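Local coordinates for probable csgAB operon transcriptional regulatory protein (Salmonella typhimurium, PDB 5XP0) that serves as the master transcriptional regulator for adhesive curli fimbriae, being needed for csgAB operon expression and promoting biofilm formation, at residues B[18-24]-B[60-66]; B[26-31]-B[46-50]; B[102-106]-B[141-146]. All coordinates share one frame; numbering follows the deposited sequence.

Contact 1: B[18-24]-B[60-66]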
ATOM      1  N   HIS B  18       7.460  20.014  -9.254  1.00 80.99           N
ATOM      2  CA  HIS B  18       7.269  18.634  -9.125  1.00 72.27           C
ATOM      3  C   HIS B  18       6.432  18.304  -7.959  1.00 46.00           C
ATOM      4  O   HIS B  18       6.576  18.816  -6.947  1.00 57.86           O
ATOM      5  CB  HIS B  18       8.590  18.020  -8.856  1.00 93.21           C
ATOM      6  CG  HIS B  18       9.667  18.372  -9.808  1.00 97.27           C
ATOM      7  ND1 HIS B  18      10.580  19.353  -9.553  1.00 99.33           N
ATOM      8  CD2 HIS B  18      10.024  17.823 -10.976  1.00100.61           C
ATOM      9  CE1 HIS B  18      11.450  19.405 -10.535  1.00101.11           C
ATOM     10  NE2 HIS B  18      11.138  18.482 -11.411  1.00 99.89           N
ATOM     11  N   THR B  19       5.552  17.432  -8.147  1.00 42.15           N
ATOM     12  CA  THR B  19       4.719  16.958  -7.053  1.00 40.42           C
ATOM     13  C   THR B  19       4.280  15.523  -7.328  1.00 37.06           C
ATOM     14  O   THR B  19       4.022  15.136  -8.470  1.00 37.61           O
ATOM     15  CB  THR B  19       3.514  17.871  -6.839  1.00 45.45           C
ATOM     16  OG1 THR B  19       2.752  17.393  -5.730  1.00 66.10           O
ATOM     17  CG2 THR B  19       2.648  17.916  -8.063  1.00 51.89           C
ATOM     18  N   LEU B  20       4.161  14.742  -6.266  1.00 36.38           N
ATOM     19  CA  LEU B  20       3.842  13.343  -6.451  1.00 29.02           C
ATOM     20  C   LEU B  20       2.338  13.129  -6.386  1.00 36.15           C
ATOM     21  O   LEU B  20       1.656  13.656  -5.507  1.00 34.35           O
ATOM     22  CB  LEU B  20       4.480  12.458  -5.390  1.00 29.60           C
ATOM     23  CG  LEU B  20       5.978  12.269  -5.304  1.00 46.86           C
ATOM     24  CD1 LEU B  20       6.209  11.382  -4.094  1.00 48.65           C
ATOM     25  CD2 LEU B  20       6.508  11.610  -6.575  1.00 60.66           C
ATOM     26  N   LEU B  21       1.835  12.308  -7.296  1.00 28.81           N
ATOM     27  CA  LEU B  21       0.433  11.921  -7.283  1.00 29.71           C
ATOM     28  C   LEU B  21       0.397  10.405  -7.322  1.00 31.64           C
ATOM     29  O   LEU B  21       0.679   9.800  -8.358  1.00 30.62           O
ATOM     30  CB  LEU B  21      -0.316  12.525  -8.452  1.00 34.31           C
ATOM     31  CG  LEU B  21      -1.790  12.136  -8.524  1.00 46.08           C
ATOM     32  CD1 LEU B  21      -2.518  12.454  -7.223  1.00 51.24           C
ATOM     33  CD2 LEU B  21      -2.430  12.893  -9.666  1.00 53.49           C
ATOM     34  N   LEU B  22       0.133   9.792  -6.174  1.00 27.63           N
ATOM     35  CA  LEU B  22       0.144   8.352  -6.089  1.00 25.74           C
ATOM     36  C   LEU B  22      -1.282   7.870  -6.317  1.00 30.92           C
ATOM     37  O   LEU B  22      -2.177   8.114  -5.503  1.00 29.57           O
ATOM     38  CB  LEU B  22       0.717   7.926  -4.745  1.00 22.97           C
ATOM     39  CG  LEU B  22       0.487   6.451  -4.391  1.00 27.23           C
ATOM     40  CD1 LEU B  22       1.184   5.564  -5.356  1.00 26.79           C
ATOM     41  CD2 LEU B  22       1.080   6.225  -3.062  1.00 26.67           C
ATOM     42  N   ILE B  23      -1.493   7.186  -7.417  1.00 29.96           N
ATOM     43  CA  ILE B  23      -2.815   6.738  -7.796  1.00 27.96           C
ATOM     44  C   ILE B  23      -2.861   5.247  -7.551  1.00 34.96           C
ATOM     45  O   ILE B  23      -2.224   4.468  -8.276  1.00 24.68           O
ATOM     46  CB  ILE B  23      -3.138   7.068  -9.247  1.00 25.60           C
ATOM     47  CG1 ILE B  23      -3.088   8.574  -9.464  1.00 27.55           C
ATOM     48  CG2 ILE B  23      -4.555   6.508  -9.623  1.00 28.68           C
ATOM     49  CD1 ILE B  23      -3.381   8.997 -10.914  1.00 31.59           C
ATOM     50  N   THR B  24      -3.641   4.851  -6.555  1.00 29.58           N
ATOM     51  CA  THR B  24      -3.648   3.478  -6.087  1.00 27.47           C
ATOM     52  C   THR B  24      -4.922   3.242  -5.284  1.00 27.17           C
ATOM     53  O   THR B  24      -5.836   4.076  -5.259  1.00 30.02           O
ATOM     54  CB  THR B  24      -2.402   3.226  -5.246  1.00 29.82           C
ATOM     55  OG1 THR B  24      -2.372   1.844  -4.830  1.00 32.74           O
ATOM     56  CG2 THR B  24      -2.438   4.146  -4.074  1.00 29.75           C
ATOM     57  N   GLY B  60       2.936  20.180 -12.378  1.00 62.77           N
ATOM     58  CA  GLY B  60       4.201  19.457 -12.260  1.00 68.82           C
ATOM     59  C   GLY B  60       4.079  17.989 -11.891  1.00 57.09           C
ATOM     60  O   GLY B  60       5.050  17.372 -11.437  1.00 46.68           O
ATOM     61  N   CYS B  61       2.894  17.410 -12.075  1.00 49.75           N
ATOM     62  CA  CYS B  61       2.592  16.141 -11.438  1.00 49.17           C
ATOM     63  C   CYS B  61       3.461  14.999 -11.954  1.00 28.69           C
ATOM     64  O   CYS B  61       3.593  14.758 -13.158  1.00 40.62           O
ATOM     65  CB  CYS B  61       1.118  15.802 -11.620  1.00 92.00           C
ATOM     66  SG  CYS B  61       0.035  16.768 -10.575  1.00132.42           S
ATOM     67  N   ILE B  62       3.987  14.244 -11.014  1.00 33.62           N
ATOM     68  CA  ILE B  62       4.634  12.977 -11.293  1.00 33.00           C
ATOM     69  C   ILE B  62       3.638  11.927 -10.821  1.00 38.90           C
ATOM     70  O   ILE B  62       3.483  11.693  -9.620  1.00 36.04           O
ATOM     71  CB  ILE B  62       5.985  12.847 -10.584  1.00 32.63           C
ATOM     72  CG1 ILE B  62       6.946  13.931 -11.103  1.00 42.29           C
ATOM     73  CG2 ILE B  62       6.519  11.427 -10.749  1.00 36.59           C
ATOM     74  CD1 ILE B  62       8.110  14.118 -10.242  1.00 37.04           C
ATOM     75  N   VAL B  63       2.948  11.304 -11.761  1.00 38.51           N
ATOM     76  CA  VAL B  63       1.912  10.335 -11.429  1.00 32.72           C
ATOM     77  C   VAL B  63       2.575   8.991 -11.212  1.00 28.93           C
ATOM     78  O   VAL B  63       3.334   8.521 -12.060  1.00 31.34           O
ATOM     79  CB  VAL B  63       0.869  10.250 -12.545  1.00 35.69           C
ATOM     80  CG1 VAL B  63      -0.045   9.118 -12.281  1.00 36.48           C
ATOM     81  CG2 VAL B  63       0.119  11.604 -12.717  1.00 47.92           C
ATOM     82  N   LEU B  64       2.341   8.391 -10.058  1.00 29.16           N
ATOM     83  CA  LEU B  64       2.741   7.006  -9.835  1.00 24.01           C
ATOM     84  C   LEU B  64       1.485   6.162  -9.909  1.00 27.60           C
ATOM     85  O   LEU B  64       0.651   6.211  -9.005  1.00 32.84           O
ATOM     86  CB  LEU B  64       3.422   6.824  -8.492  1.00 23.84           C
ATOM     87  CG  LEU B  64       4.757   7.490  -8.245  1.00 43.93           C
ATOM     88  CD1 LEU B  64       5.272   7.109  -6.829  1.00 42.12           C
ATOM     89  CD2 LEU B  64       5.699   7.032  -9.305  1.00 50.62           C
ATOM     90  N   MET B  65       1.364   5.406 -10.985  1.00 29.76           N
ATOM     91  CA  MET B  65       0.145   4.674 -11.354  1.00 29.70           C
ATOM     92  C   MET B  65       0.288   3.226 -10.916  1.00 24.67           C
ATOM     93  O   MET B  65       1.106   2.493 -11.478  1.00 27.02           O
ATOM     94  CB  MET B  65      -0.028   4.726 -12.864  1.00 36.58           C
ATOM     95  CG  MET B  65      -1.185   3.879 -13.394  1.00 64.79           C
ATOM     96  SD  MET B  65      -2.694   4.540 -12.764  1.00 98.30           S
ATOM     97  CE  MET B  65      -2.715   6.172 -13.489  1.00116.96           C
ATOM     98  N   ASP B  66      -0.525   2.796  -9.956  1.00 30.48           N
ATOM     99  CA  ASP B  66      -0.361   1.452  -9.373  1.00 27.57           C
ATOM    100  C   ASP B  66      -0.951   0.369 -10.285  1.00 27.43           C
ATOM    101  O   ASP B  66      -2.144   0.081 -10.245  1.00 32.90           O
ATOM    102  CB  ASP B  66      -1.011   1.392  -8.000  1.00 30.04           C
ATOM    103  CG  ASP B  66      -0.657   0.097  -7.235  1.00 26.73           C
ATOM    104  OD1 ASP B  66      -0.082  -0.828  -7.846  1.00 30.37           O
ATOM    105  OD2 ASP B  66      -0.911   0.040  -6.017  1.00 31.65           O
TER
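The hydroxyl of Thr-24 donates to the carboxylate of Asp-66, with OG1 and OD2 2.6 Å apart, and it arrives on the anti lone pair of OD2, away from the other oxygen. This bond ties together the C-terminal ends of the first and third strands of an atypical CheY-like receiver domain, where strand 19-24 sits between strands 45-49 and 61-66 in a parallel sheet. In canonical receivers the phosphoacceptor aspartate occupies the end of this third strand. Asp-66 CG is anti to its backbone N (chi1 -170°), which carries the carboxylate across to Thr-24. OD2 has a second partner, Gln-29 NE2 of the second subunit, while OD1 accepts from Met-68 N and Asn-95 ND2.

Behind that end the backbones are laced in parallel register. Ile-62 N reaches Thr-19 O at 2.7 Å and is almost straight (174° at the hydrogen). Leu-21 N and Leu-64 N follow, to Ile-62 O and Leu-21 O, then Ile-23 N to Leu-64 O at 2.8 Å and Asp-66 N to Ile-23 O. At the other end the bond from Thr-19 N to Gly-60 O is weak at 3.3 Å.

Leu-20, Leu-22, Ile-62 and Leu-64 line one face of the sheet, with helices 28-41 and 121-132 packed against it. There Leu-20 CD2 lies 4.2 Å from Ile-62 CG2, the two side chains meeting at a slant. Thr-19, Leu-21, Ile-23, Cys-61, Val-63 and Met-65 share the other face. Leu-21 and Val-63 run alongside each other, pointing the same way. The chain of Met-65 bends at chi2 and chi3, bringing its methyl CE back to 3.9 Å from Ile-23 CD1, and the same Ile-23 CD1 also packs on Val-63 CG1 at 3.6 Å.

Contact 2: B[26-31]-B[46-50]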
ATOM      1  N   PRO B  26      -6.540   3.463  -1.828  1.00 31.26           N
ATOM      2  CA  PRO B  26      -6.155   4.151  -0.608  1.00 29.98           C
ATOM      3  C   PRO B  26      -6.082   3.121   0.509  1.00 40.35           C
ATOM      4  O   PRO B  26      -6.908   2.220   0.615  1.00 33.64           O
ATOM      5  CB  PRO B  26      -7.277   5.183  -0.387  1.00 40.72           C
ATOM      6  CG  PRO B  26      -7.955   5.305  -1.677  1.00 45.58           C
ATOM      7  CD  PRO B  26      -7.820   3.972  -2.355  1.00 29.94           C
ATOM      8  N   SER B  27      -5.052   3.224   1.302  1.00 32.91           N
ATOM      9  CA  SER B  27      -4.760   2.239   2.326  1.00 32.19           C
ATOM     10  C   SER B  27      -3.710   2.846   3.219  1.00 25.16           C
ATOM     11  O   SER B  27      -2.951   3.733   2.798  1.00 27.28           O
ATOM     12  CB  SER B  27      -4.229   0.932   1.730  1.00 27.08           C
ATOM     13  OG  SER B  27      -2.936   1.147   1.176  1.00 26.56           O
ATOM     14  N   LEU B  28      -3.625   2.320   4.444  1.00 26.14           N
ATOM     15  CA  LEU B  28      -2.555   2.780   5.325  1.00 22.49           C
ATOM     16  C   LEU B  28      -1.203   2.570   4.659  1.00 27.13           C
ATOM     17  O   LEU B  28      -0.297   3.393   4.806  1.00 24.73           O
ATOM     18  CB  LEU B  28      -2.585   2.048   6.660  1.00 29.97           C
ATOM     19  CG  LEU B  28      -1.557   2.628   7.643  1.00 40.68           C
ATOM     20  CD1 LEU B  28      -1.973   4.030   8.093  1.00 63.93           C
ATOM     21  CD2 LEU B  28      -1.419   1.763   8.806  1.00 31.28           C
ATOM     22  N   GLN B  29      -1.017   1.450   3.956  1.00 28.28           N
ATOM     23  CA  GLN B  29       0.302   1.233   3.391  1.00 23.70           C
ATOM     24  C   GLN B  29       0.609   2.192   2.239  1.00 25.83           C
ATOM     25  O   GLN B  29       1.758   2.604   2.097  1.00 24.51           O
ATOM     26  CB  GLN B  29       0.513  -0.205   2.959  1.00 23.40           C
ATOM     27  CG  GLN B  29      -0.442  -0.719   2.019  1.00 21.86           C
ATOM     28  CD  GLN B  29      -1.620  -1.418   2.681  1.00 36.38           C
ATOM     29  OE1 GLN B  29      -2.201  -0.910   3.647  1.00 25.15           O
ATOM     30  NE2 GLN B  29      -1.985  -2.581   2.156  1.00 31.00           N
ATOM     31  N   ALA B  30      -0.389   2.584   1.444  1.00 22.91           N
ATOM     32  CA  ALA B  30      -0.157   3.612   0.425  1.00 24.00           C
ATOM     33  C   ALA B  30       0.272   4.929   1.052  1.00 28.87           C
ATOM     34  O   ALA B  30       1.164   5.618   0.546  1.00 24.29           O
ATOM     35  CB  ALA B  30      -1.414   3.794  -0.414  1.00 29.27           C
ATOM     36  N   THR B  31      -0.353   5.303   2.156  1.00 26.16           N
ATOM     37  CA  THR B  31       0.066   6.495   2.871  1.00 25.95           C
ATOM     38  C   THR B  31       1.494   6.383   3.358  1.00 24.80           C
ATOM     39  O   THR B  31       2.265   7.355   3.267  1.00 25.30           O
ATOM     40  CB  THR B  31      -0.888   6.737   4.062  1.00 31.75           C
ATOM     41  OG1 THR B  31      -2.186   7.017   3.548  1.00 29.72           O
ATOM     42  CG2 THR B  31      -0.397   7.880   4.955  1.00 36.73           C
ATOM     43  N   LYS B  46       0.327  13.664  -2.976  1.00 30.88           N
ATOM     44  CA  LYS B  46      -1.028  13.298  -2.568  1.00 33.77           C
ATOM     45  C   LYS B  46      -1.332  11.916  -3.076  1.00 31.28           C
ATOM     46  O   LYS B  46      -0.754  11.459  -4.068  1.00 28.37           O
ATOM     47  CB  LYS B  46      -2.090  14.266  -3.131  1.00 55.11           C
ATOM     48  CG  LYS B  46      -1.896  15.746  -2.864  1.00 81.30           C
ATOM     49  CD  LYS B  46      -2.233  16.100  -1.412  1.00 99.43           C
ATOM     50  CE  LYS B  46      -1.590  17.407  -0.960  1.00105.61           C
ATOM     51  NZ  LYS B  46      -1.872  17.660   0.479  1.00112.49           N
ATOM     52  N   LEU B  47      -2.306  11.298  -2.426  1.00 28.12           N
ATOM     53  CA  LEU B  47      -2.836   9.994  -2.781  1.00 28.57           C
ATOM     54  C   LEU B  47      -4.161  10.191  -3.492  1.00 37.03           C
ATOM     55  O   LEU B  47      -4.975  10.994  -3.051  1.00 37.36           O
ATOM     56  CB  LEU B  47      -3.040   9.204  -1.498  1.00 39.26           C
ATOM     57  CG  LEU B  47      -3.144   7.692  -1.450  1.00 61.19           C
ATOM     58  CD1 LEU B  47      -3.104   7.269   0.028  1.00 61.61           C
ATOM     59  CD2 LEU B  47      -4.437   7.240  -2.088  1.00 69.74           C
ATOM     60  N   HIS B  48      -4.400   9.462  -4.564  1.00 27.48           N
ATOM     61  CA  HIS B  48      -5.705   9.527  -5.228  1.00 28.04           C
ATOM     62  C   HIS B  48      -6.222   8.125  -5.514  1.00 34.68           C
ATOM     63  O   HIS B  48      -5.506   7.305  -6.084  1.00 30.91           O
ATOM     64  CB  HIS B  48      -5.637  10.329  -6.525  1.00 42.08           C
ATOM     65  CG  HIS B  48      -6.928  10.357  -7.279  1.00 41.07           C
ATOM     66  ND1 HIS B  48      -7.900  11.305  -7.049  1.00 43.01           N
ATOM     67  CD2 HIS B  48      -7.427   9.527  -8.228  1.00 38.23           C
ATOM     68  CE1 HIS B  48      -8.919  11.093  -7.862  1.00 49.03           C
ATOM     69  NE2 HIS B  48      -8.659  10.018  -8.585  1.00 44.79           N
ATOM     70  N   ASN B  49      -7.492   7.878  -5.185  1.00 30.49           N
ATOM     71  CA  ASN B  49      -8.117   6.582  -5.414  1.00 30.93           C
ATOM     72  C   ASN B  49      -8.209   6.296  -6.910  1.00 29.07           C
ATOM     73  O   ASN B  49      -8.941   6.985  -7.636  1.00 34.28           O
ATOM     74  CB  ASN B  49      -9.527   6.578  -4.831  1.00 31.73           C
ATOM     75  CG  ASN B  49     -10.115   5.190  -4.775  1.00 42.76           C
ATOM     76  OD1 ASN B  49      -9.770   4.309  -5.579  1.00 36.74           O
ATOM     77  ND2 ASN B  49     -10.964   4.969  -3.795  1.00 52.92           N
ATOM     78  N   ILE B  50      -7.512   5.247  -7.349  1.00 29.05           N
ATOM     79  CA  ILE B  50      -7.470   4.823  -8.750  1.00 28.72           C
ATOM     80  C   ILE B  50      -8.848   4.544  -9.309  1.00 41.19           C
ATOM     81  O   ILE B  50      -9.055   4.613 -10.537  1.00 38.92           O
ATOM     82  CB  ILE B  50      -6.576   3.579  -8.870  1.00 31.99           C
ATOM     83  CG1 ILE B  50      -6.332   3.253 -10.339  1.00 37.65           C
ATOM     84  CG2 ILE B  50      -7.197   2.359  -8.122  1.00 34.04           C
ATOM     85  CD1 ILE B  50      -5.174   2.271 -10.554  1.00 34.07           C
TER
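Leu-47 is extended, with CG anti to the backbone N (chi1 -160°) and CD1 continuing the chain outward (chi2 171°), and this carries its two methyls to two different places on segment 26-31: CD1 to the first turn of the helix, CD2 to Pro-26. Asn-49, two residues on, also has CG anti to its N (chi1 -168°), which lays its amide against the proline ring. The contact belongs to the first beta-alpha-beta unit of the receiver fold, strand 19-24, helix 28-41, strand 45-49, and packs the start of the helix on the edge strand of the chain's own sheet.

No hydrogen bond crosses here. The CD1 methyl of Leu-47 lies 3.6 Å from Thr-31 OG1 and 3.9 Å from Ala-30 CB, with the Thr-31 and Leu-47 side chains crossing near a right angle. The hydroxyl touched by this methyl has its polar partner in Thr-118 O of the second subunit. CD2 meets Pro-26 at CA, 3.8 Å away, and at CB.

The turn of helix facing Leu-47 is fixed by its own cap: Ser-27 is the N-cap residue, and its OG accepts from Ala-30 N at 2.9 Å. Next to the cap, Leu-28 N donates to Asn-95 OD1 of the second subunit, placing the helix start at the dimer interface.

The side chains of Asn-49 and Pro-26 cross at about a right angle, and Asn-49 OD1 also accepts from Gln-51 N. Pro-26 CD touches Asn-49 CG and ND2, each at 3.6 Å, and Pro-26 CG packs on Asn-49 CB at 3.7 Å.

Contact 3: B[102-106]-B[141-146]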
ATOM      1  N   TYR B 102       6.047  -4.310 -23.688  1.00 37.63           N
ATOM      2  CA  TYR B 102       6.604  -3.028 -24.099  1.00 45.63           C
ATOM      3  C   TYR B 102       5.616  -2.225 -24.932  1.00 47.80           C
ATOM      4  O   TYR B 102       5.522  -0.996 -24.804  1.00 35.29           O
ATOM      5  CB  TYR B 102       7.874  -3.264 -24.901  1.00 50.36           C
ATOM      6  CG  TYR B 102       9.082  -3.639 -24.089  1.00 41.11           C
ATOM      7  CD1 TYR B 102       9.008  -3.886 -22.724  1.00 38.35           C
ATOM      8  CD2 TYR B 102      10.330  -3.692 -24.707  1.00 55.96           C
ATOM      9  CE1 TYR B 102      10.152  -4.211 -21.996  1.00 48.99           C
ATOM     10  CE2 TYR B 102      11.455  -4.006 -24.005  1.00 53.75           C
ATOM     11  CZ  TYR B 102      11.378  -4.259 -22.667  1.00 53.57           C
ATOM     12  OH  TYR B 102      12.543  -4.566 -22.023  1.00 62.51           O
ATOM     13  N   ARG B 103       4.894  -2.900 -25.817  1.00 33.80           N
ATOM     14  CA  ARG B 103       3.879  -2.238 -26.630  1.00 48.73           C
ATOM     15  C   ARG B 103       2.839  -1.549 -25.757  1.00 39.95           C
ATOM     16  O   ARG B 103       2.321  -0.481 -26.121  1.00 42.47           O
ATOM     17  CB  ARG B 103       3.171  -3.260 -27.525  1.00 56.09           C
ATOM     18  CG  ARG B 103       4.075  -4.317 -28.156  1.00 86.03           C
ATOM     19  CD  ARG B 103       3.267  -5.329 -28.962  1.00107.71           C
ATOM     20  NE  ARG B 103       2.344  -6.099 -28.125  1.00117.86           N
ATOM     21  CZ  ARG B 103       2.609  -7.295 -27.600  1.00112.50           C
ATOM     22  NH1 ARG B 103       3.778  -7.888 -27.811  1.00119.91           N
ATOM     23  NH2 ARG B 103       1.696  -7.905 -26.859  1.00101.51           N
ATOM     24  N   GLU B 104       2.541  -2.128 -24.603  1.00 35.41           N
ATOM     25  CA  GLU B 104       1.561  -1.520 -23.696  1.00 41.98           C
ATOM     26  C   GLU B 104       2.159  -0.339 -22.949  1.00 38.00           C
ATOM     27  O   GLU B 104       1.509   0.692 -22.784  1.00 37.39           O
ATOM     28  CB  GLU B 104       1.037  -2.549 -22.690  1.00 56.13           C
ATOM     29  CG  GLU B 104       0.472  -3.821 -23.303  1.00 91.49           C
ATOM     30  CD  GLU B 104      -0.368  -3.549 -24.510  1.00 96.16           C
ATOM     31  OE1 GLU B 104      -1.166  -2.592 -24.473  1.00106.83           O
ATOM     32  OE2 GLU B 104      -0.222  -4.282 -25.510  1.00110.65           O
ATOM     33  N   ILE B 105       3.386  -0.482 -22.466  1.00 42.59           N
ATOM     34  CA  ILE B 105       4.046   0.640 -21.812  1.00 34.13           C
ATOM     35  C   ILE B 105       4.077   1.865 -22.725  1.00 40.50           C
ATOM     36  O   ILE B 105       3.765   2.985 -22.302  1.00 43.19           O
ATOM     37  CB  ILE B 105       5.453   0.221 -21.384  1.00 37.04           C
ATOM     38  CG1 ILE B 105       5.356  -0.800 -20.273  1.00 34.37           C
ATOM     39  CG2 ILE B 105       6.258   1.428 -20.969  1.00 33.25           C
ATOM     40  CD1 ILE B 105       6.608  -1.616 -20.093  1.00 31.68           C
ATOM     41  N   GLU B 106       4.474   1.675 -23.985  1.00 40.06           N
ATOM     42  CA  GLU B 106       4.571   2.794 -24.919  1.00 41.46           C
ATOM     43  C   GLU B 106       3.250   3.512 -25.092  1.00 47.53           C
ATOM     44  O   GLU B 106       3.239   4.721 -25.351  1.00 43.15           O
ATOM     45  CB  GLU B 106       5.055   2.313 -26.290  1.00 37.18           C
ATOM     46  CG  GLU B 106       5.371   3.411 -27.310  1.00 46.81           C
ATOM     47  CD  GLU B 106       4.148   3.882 -28.110  1.00 62.64           C
ATOM     48  OE1 GLU B 106       3.154   3.124 -28.252  1.00 64.47           O
ATOM     49  OE2 GLU B 106       4.203   5.004 -28.647  1.00 67.24           O
ATOM     50  N   LYS B 141      17.013  -1.808 -22.446  1.00 39.29           N
ATOM     51  CA  LYS B 141      16.294  -2.401 -23.565  1.00 47.83           C
ATOM     52  C   LYS B 141      14.949  -1.701 -23.783  1.00 40.20           C
ATOM     53  O   LYS B 141      14.542  -1.462 -24.931  1.00 38.58           O
ATOM     54  CB  LYS B 141      16.112  -3.903 -23.315  1.00 52.28           C
ATOM     55  CG  LYS B 141      15.806  -4.715 -24.551  1.00 79.04           C
ATOM     56  CD  LYS B 141      15.598  -6.201 -24.219  1.00 87.92           C
ATOM     57  CE  LYS B 141      14.172  -6.527 -23.777  1.00 93.24           C
ATOM     58  NZ  LYS B 141      14.036  -6.685 -22.298  1.00 90.02           N
ATOM     59  N   LEU B 142      14.273  -1.302 -22.705  1.00 38.65           N
ATOM     60  CA  LEU B 142      12.986  -0.644 -22.895  1.00 34.37           C
ATOM     61  C   LEU B 142      13.172   0.769 -23.442  1.00 38.51           C
ATOM     62  O   LEU B 142      12.435   1.183 -24.350  1.00 32.49           O
ATOM     63  CB  LEU B 142      12.195  -0.650 -21.586  1.00 30.67           C
ATOM     64  CG  LEU B 142      10.865   0.091 -21.608  1.00 38.07           C
ATOM     65  CD1 LEU B 142      10.016  -0.377 -22.783  1.00 39.56           C
ATOM     66  CD2 LEU B 142      10.163  -0.136 -20.276  1.00 37.75           C
ATOM     67  N   ALA B 143      14.166   1.518 -22.919  1.00 33.55           N
ATOM     68  CA  ALA B 143      14.474   2.832 -23.483  1.00 43.86           C
ATOM     69  C   ALA B 143      14.743   2.738 -24.967  1.00 45.89           C
ATOM     70  O   ALA B 143      14.321   3.612 -25.734  1.00 37.20           O
ATOM     71  CB  ALA B 143      15.682   3.479 -22.794  1.00 37.66           C
ATOM     72  N   SER B 144      15.479   1.700 -25.393  1.00 36.57           N
ATOM     73  CA  SER B 144      15.777   1.557 -26.814  1.00 36.31           C
ATOM     74  C   SER B 144      14.510   1.285 -27.611  1.00 38.72           C
ATOM     75  O   SER B 144      14.312   1.856 -28.696  1.00 43.99           O
ATOM     76  CB  SER B 144      16.791   0.437 -27.066  1.00 50.64           C
ATOM     77  OG  SER B 144      17.072   0.353 -28.476  1.00 51.68           O
ATOM     78  N   TYR B 145      13.640   0.421 -27.090  1.00 42.73           N
ATOM     79  CA  TYR B 145      12.355   0.193 -27.739  1.00 42.99           C
ATOM     80  C   TYR B 145      11.595   1.495 -27.896  1.00 39.55           C
ATOM     81  O   TYR B 145      11.065   1.794 -28.968  1.00 43.72           O
ATOM     82  CB  TYR B 145      11.516  -0.793 -26.929  1.00 47.42           C
ATOM     83  CG  TYR B 145      10.117  -0.978 -27.493  1.00 49.20           C
ATOM     84  CD1 TYR B 145       9.868  -1.880 -28.530  1.00 52.21           C
ATOM     85  CD2 TYR B 145       9.052  -0.235 -27.001  1.00 49.64           C
ATOM     86  CE1 TYR B 145       8.581  -2.054 -29.032  1.00 51.64           C
ATOM     87  CE2 TYR B 145       7.764  -0.400 -27.493  1.00 41.40           C
ATOM     88  CZ  TYR B 145       7.534  -1.305 -28.507  1.00 49.13           C
ATOM     89  OH  TYR B 145       6.258  -1.438 -28.988  1.00 54.85           O
ATOM     90  N   LEU B 146      11.541   2.292 -26.836  1.00 38.58           N
ATOM     91  CA  LEU B 146      10.738   3.502 -26.891  1.00 40.30           C
ATOM     92  C   LEU B 146      11.356   4.516 -27.840  1.00 48.92           C
ATOM     93  O   LEU B 146      10.633   5.231 -28.539  1.00 53.90           O
ATOM     94  CB  LEU B 146      10.550   4.102 -25.493  1.00 40.65           C
ATOM     95  CG  LEU B 146       9.706   3.272 -24.506  1.00 37.80           C
ATOM     96  CD1 LEU B 146       9.720   3.900 -23.109  1.00 46.79           C
ATOM     97  CD2 LEU B 146       8.285   3.108 -25.046  1.00 35.77           C
TER
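Tyr-102 reaches from helix 102-107 across to helix 140-147, and its side chain meets Tyr-145, Leu-142 and Lys-141 in passing from CB to the hydroxyl. Tyr-102 CB sits over the centre of the Tyr-145 ring, 3.9 Å from the centroid, in a CH-pi contact. From CG onward, the Leu-142 CD1 methyl lies over one face of the Tyr-102 ring, 3.6 Å from its centroid and only 12° off the ring normal. Tyr-102 CD2 touches Tyr-145 CB at 3.8 Å, Tyr-102 CE2 comes up against Lys-141 CE, and at the tip Tyr-102 OH accepts from Lys-141 NZ at 2.6 Å. The lysine gets there by bending at chi3 and chi4, folding its amine back over the end of the tyrosine.

The axes of segments 102-106 and 141-146 cross at -62° and approach to 10.4 Å. Helix 102-107 follows the fourth strand of the receiver sheet, whereas helix 140-147 comes after the helix that ends the alternating beta-alpha core, so this pair fastens a C-terminal addition to that core. Ile-105 CD1 and Leu-142 CD2 meet on the inner side, where both residues also reach Val-114 of strand 111-114.

The Tyr-145 and Tyr-102 side chains run past each other in opposite directions; the Tyr-145 ring has Glu-106 CB at its edge and sets its OH beside Arg-103 CA. Next to Tyr-145, Leu-146 CD2 rests on Glu-106 CB at 3.6 Å.

In the fold
Contacts 1 and 2 share one sheet, their centres about 11 Å apart: strand 19-24 is hydrogen-bonded to 61-66 on one flank and to 45-49 on the other. Along the chain contact 2 is nested inside the loop closed by contact 1, and contact 3 comes only after both. Contact 1 is deep in the core; contacts 2 and 3 fall on opposite sides of the chain's centre, about 28 Å apart between their centres, and the centre of contact 3 is about 20 Å from that of contact 1. The first two both touch the second subunit, so the C-terminal end of the central strands and the start of helix 28-41 lie at the dimer interface. The third touches no other chain of the assembly and fixes the C-terminal helix.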